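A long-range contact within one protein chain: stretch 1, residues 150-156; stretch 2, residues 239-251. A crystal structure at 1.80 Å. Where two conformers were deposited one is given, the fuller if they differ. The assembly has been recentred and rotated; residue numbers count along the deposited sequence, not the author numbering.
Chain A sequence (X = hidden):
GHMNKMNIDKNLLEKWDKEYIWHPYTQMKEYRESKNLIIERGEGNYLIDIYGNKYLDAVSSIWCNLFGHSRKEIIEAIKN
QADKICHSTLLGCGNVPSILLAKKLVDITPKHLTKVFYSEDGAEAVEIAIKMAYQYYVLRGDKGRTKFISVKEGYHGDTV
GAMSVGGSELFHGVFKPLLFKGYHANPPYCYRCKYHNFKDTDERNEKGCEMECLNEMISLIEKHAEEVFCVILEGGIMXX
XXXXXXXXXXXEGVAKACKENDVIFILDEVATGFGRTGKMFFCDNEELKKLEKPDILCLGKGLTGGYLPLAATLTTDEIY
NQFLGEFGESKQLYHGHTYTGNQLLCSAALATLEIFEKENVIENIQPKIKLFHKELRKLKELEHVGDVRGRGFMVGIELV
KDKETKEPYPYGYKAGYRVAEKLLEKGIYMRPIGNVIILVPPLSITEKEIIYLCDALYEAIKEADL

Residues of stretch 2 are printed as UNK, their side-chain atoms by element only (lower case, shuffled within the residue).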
# COMPACT_ATOMS: atom_id res chain seq x y z
N SER A 150 -13.93 -1.02 -18.16
CA SER A 150 -14.38 -1.58 -16.90
C SER A 150 -15.91 -1.40 -16.84
O SER A 150 -16.55 -1.30 -17.89
CB SER A 150 -13.64 -0.86 -15.82
OG SER A 150 -13.95 -1.43 -14.57
N VAL A 151 -16.47 -1.40 -15.61
CA VAL A 151 -17.91 -1.24 -15.42
C VAL A 151 -18.22 -0.12 -14.46
O VAL A 151 -17.46 0.17 -13.54
CB VAL A 151 -18.61 -2.54 -14.98
CG1 VAL A 151 -18.61 -3.56 -16.11
CG2 VAL A 151 -18.05 -3.13 -13.69
N LYS A 152 -19.37 0.53 -14.71
CA LYS A 152 -19.88 1.51 -13.76
C LYS A 152 -20.15 0.80 -12.42
O LYS A 152 -20.61 -0.36 -12.41
CB LYS A 152 -21.16 2.11 -14.31
CG LYS A 152 -20.97 3.06 -15.51
CD LYS A 152 -22.31 3.36 -16.18
CE LYS A 152 -22.15 3.70 -17.65
NZ LYS A 152 -23.27 4.53 -18.16
N GLU A 153 -19.83 1.52 -11.34
CA GLU A 153 -20.05 1.06 -9.97
C GLU A 153 -19.01 0.03 -9.57
O GLU A 153 -19.06 -0.44 -8.43
CB GLU A 153 -21.44 0.42 -9.76
CG GLU A 153 -22.65 1.35 -9.84
CD GLU A 153 -24.03 0.67 -9.85
OE1 GLU A 153 -24.14 -0.56 -9.53
OE2 GLU A 153 -25.02 1.35 -10.20
N GLY A 154 -18.08 -0.38 -10.44
CA GLY A 154 -17.03 -1.28 -9.99
C GLY A 154 -16.06 -0.55 -9.04
O GLY A 154 -15.99 0.68 -9.06
N TYR A 155 -15.28 -1.30 -8.26
CA TYR A 155 -14.44 -0.67 -7.26
C TYR A 155 -13.16 -1.51 -7.17
O TYR A 155 -13.24 -2.72 -7.08
CB TYR A 155 -15.15 -0.67 -5.89
CG TYR A 155 -14.26 -0.11 -4.81
CD1 TYR A 155 -14.14 1.26 -4.62
CD2 TYR A 155 -13.53 -0.96 -3.97
CE1 TYR A 155 -13.26 1.80 -3.69
CE2 TYR A 155 -12.70 -0.45 -2.99
CZ TYR A 155 -12.57 0.93 -2.87
OH TYR A 155 -11.74 1.41 -1.90
N HIS A 156 -11.99 -0.82 -7.17
CA HIS A 156 -10.68 -1.45 -7.21
C HIS A 156 -9.73 -0.80 -6.20
O HIS A 156 -8.58 -1.23 -6.11
CB HIS A 156 -10.14 -1.41 -8.65
CG HIS A 156 -10.97 -2.31 -9.52
ND1 HIS A 156 -11.04 -3.66 -9.33
CD2 HIS A 156 -11.80 -2.04 -10.52
CE1 HIS A 156 -11.91 -4.21 -10.16
NE2 HIS A 156 -12.33 -3.25 -10.95
N UNK A 239 -18.43 -5.79 -4.81
CA UNK A 239 -18.54 -5.63 -3.37
C UNK A 239 -19.09 -4.26 -2.97
O UNK A 239 -20.16 -4.14 -2.32
N UNK A 240 -18.29 -3.25 -3.26
CA UNK A 240 -18.56 -1.89 -2.80
C UNK A 240 -19.85 -1.35 -3.43
O UNK A 240 -20.54 -0.50 -2.86
o UNK A 240 -17.69 0.33 -2.93
c UNK A 240 -17.38 -1.03 -3.11
N UNK A 241 -20.26 -1.93 -4.57
CA UNK A 241 -21.53 -1.52 -5.16
C UNK A 241 -22.71 -2.08 -4.36
O UNK A 241 -23.85 -1.73 -4.64
c UNK A 241 -21.63 -1.93 -6.62
N UNK A 242 -22.46 -3.02 -3.43
CA UNK A 242 -23.49 -3.53 -2.54
C UNK A 242 -23.70 -5.04 -2.68
O UNK A 242 -24.85 -5.52 -2.65
N UNK A 243 -22.58 -5.77 -2.89
CA UNK A 243 -22.55 -7.21 -3.03
C UNK A 243 -23.50 -7.65 -4.13
O UNK A 243 -24.27 -8.57 -3.92
c UNK A 243 -21.90 -7.54 -0.59
c UNK A 243 -22.89 -7.93 -1.70
s UNK A 243 -20.24 -8.17 -1.00
c UNK A 243 -19.25 -6.97 -0.08
N UNK A 244 -23.37 -7.04 -5.32
CA UNK A 244 -24.22 -7.50 -6.41
C UNK A 244 -23.46 -8.53 -7.24
O UNK A 244 -22.41 -8.25 -7.78
c UNK A 244 -25.26 -3.82 -7.21
c UNK A 244 -25.68 -6.77 -8.27
c UNK A 244 -24.62 -6.31 -7.28
c UNK A 244 -25.09 -5.11 -6.42
N UNK A 245 -23.98 -9.76 -7.42
CA UNK A 245 -23.29 -10.76 -8.22
C UNK A 245 -23.31 -10.28 -9.68
O UNK A 245 -24.27 -9.65 -10.14
c UNK A 245 -25.26 -10.24 -6.87
c UNK A 245 -24.13 -12.06 -8.11
c UNK A 245 -25.46 -11.59 -7.55
N UNK A 246 -22.26 -10.65 -10.41
CA UNK A 246 -22.32 -10.66 -11.86
C UNK A 246 -23.17 -11.88 -12.22
O UNK A 246 -23.01 -12.92 -11.58
c UNK A 246 -19.50 -9.37 -11.13
c UNK A 246 -18.59 -8.35 -11.06
c UNK A 246 -19.94 -9.87 -12.34
c UNK A 246 -18.46 -8.31 -13.44
o UNK A 246 -17.19 -6.77 -12.09
c UNK A 246 -20.93 -11.00 -12.39
c UNK A 246 -19.42 -9.32 -13.49
c UNK A 246 -18.09 -7.80 -12.21
N UNK A 247 -24.04 -11.82 -13.25
CA UNK A 247 -24.78 -13.03 -13.65
C UNK A 247 -23.84 -14.17 -14.02
O UNK A 247 -22.74 -13.93 -14.52
c UNK A 247 -25.53 -12.57 -14.91
c UNK A 247 -25.65 -11.08 -14.77
c UNK A 247 -24.38 -10.66 -14.06
N UNK A 248 -24.30 -15.42 -13.87
CA UNK A 248 -23.53 -16.57 -14.32
C UNK A 248 -23.27 -16.41 -15.82
O UNK A 248 -24.14 -15.90 -16.53
c UNK A 248 -24.04 -18.29 -12.48
o UNK A 248 -23.19 -17.65 -11.78
o UNK A 248 -24.75 -19.22 -12.02
c UNK A 248 -24.18 -17.92 -13.95
N UNK A 249 -22.03 -16.73 -16.26
CA UNK A 249 -21.67 -16.62 -17.68
C UNK A 249 -21.13 -15.24 -18.07
O UNK A 249 -20.60 -15.08 -19.16
N UNK A 250 -21.24 -14.23 -17.18
CA UNK A 250 -20.83 -12.90 -17.59
C UNK A 250 -19.31 -12.83 -17.74
O UNK A 250 -18.81 -12.42 -18.80
c UNK A 250 -21.43 -11.81 -16.70
c UNK A 250 -21.56 -8.35 -18.28
c UNK A 250 -20.38 -7.78 -17.81
c UNK A 250 -21.88 -9.65 -17.93
c UNK A 250 -21.03 -10.42 -17.15
o UNK A 250 -20.02 -6.51 -18.16
c UNK A 250 -19.52 -8.53 -17.02
c UNK A 250 -19.86 -9.82 -16.67
N UNK A 251 -18.60 -13.21 -16.66
CA UNK A 251 -17.15 -13.17 -16.64
C UNK A 251 -16.59 -14.08 -17.74
O UNK A 251 -15.64 -13.71 -18.45
c UNK A 251 -16.38 -11.55 -13.75
c UNK A 251 -16.58 -13.58 -15.26
c UNK A 251 -17.17 -12.76 -14.10
c UNK A 251 -15.05 -13.55 -15.30
O HOH W 1 -18.25 -2.83 -6.72

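Position 239 has backbone atoms only, so it is Gly 239. It touches nothing on stretch 1, but its carbonyl O accepts a hydrogen bond from N of position 242, 2.8 Å from O of Gly 239. N of position 243 bonds to the same atom, 3.0 Å from O of Gly 239, and the pair folds the chain into a tight bend.

Position 240 carries one carbon and then one oxygen, unbranched; its CB lies 3.6 Å from CB of Tyr 155 and meets the tyrosine ring obliquely. This is Ser 240. So small a side chain lets the two backbones come close, with CA of Ser 240 6.2 Å from CA of Tyr 155.

Position 241 has a single side-chain carbon, a CB that sits 3.5 Å from the carbonyl O of Glu 153 and 3.9 Å from CB of Glu 153. It is therefore Ala 241. A lone methyl suits this narrow place, where CA of Ala 241 and CA of Glu 153 are 5.7 Å apart.

Position 242 again lacks a side chain: Gly 242. With phi 120° and psi 37°, a CB would be jammed against the carbonyl O of Ala 241, so the backbone alone calls for glycine.

Position 243 shows two carbons, a sulfur and a last carbon in an unbranched row, out of reach of stretch 1. This is Met 243, an apolar chain suited to a buried site.

Position 244, in a short strand, has four carbons, forked at the first; the last carbon of the longer arm comes within 4.2 Å of OE1 of Glu 153. This is Ile 244, packing marginally beside a carboxylate that finds its hydrogen bond elsewhere in the structure.

Position 245 has three carbons closing a ring onto its own N and makes no contact with stretch 1: Pro 245, whose ring restrains phi, here -68°.

At position 246 one carbon leads to a six-carbon ring bearing an oxygen. The CA-to-CB bond points sideways, yet the long ring carries that oxygen to 4.1 Å from CG2 of Val 151: Tyr 246.

Position 247, another three-carbon ring closed onto N, is Pro 247. It opens a type II turn, its O accepting N of position 250 at 3.1 Å.

Position 248 has two carbons, the second holding two oxygens, far from stretch 1. It is Asp 248, a carboxylate fit for an exposed place, with OD1 hydrogen-bonded elsewhere in the structure.

Position 249 has no side chain. Gly 249 adopts phi 89° in the turn, where a CB would strike the carbonyl O of Asp 248, and it occupies the N-cap position, right before the helix.

Position 250 repeats the carbon, six-carbon ring and oxygen, the oxygen 3.9 Å from CG1 of Val 151: Tyr 250, long enough to reach that valine.

Position 251, four carbons forked at the first, out of reach, is Ile 251, apolar and buried.

The contact works by packing, without a direct hydrogen bond between the stretches. Small residues fit against Glu 153 and Tyr 155, while two tyrosines extend to Val 151. One water joins the backbones, donating to O of Glu 153 (3.0 Å) and accepting from N of Ala 241 (3.1 Å).

Stretch 2 (239-251) GSAGMIPYPDGYI
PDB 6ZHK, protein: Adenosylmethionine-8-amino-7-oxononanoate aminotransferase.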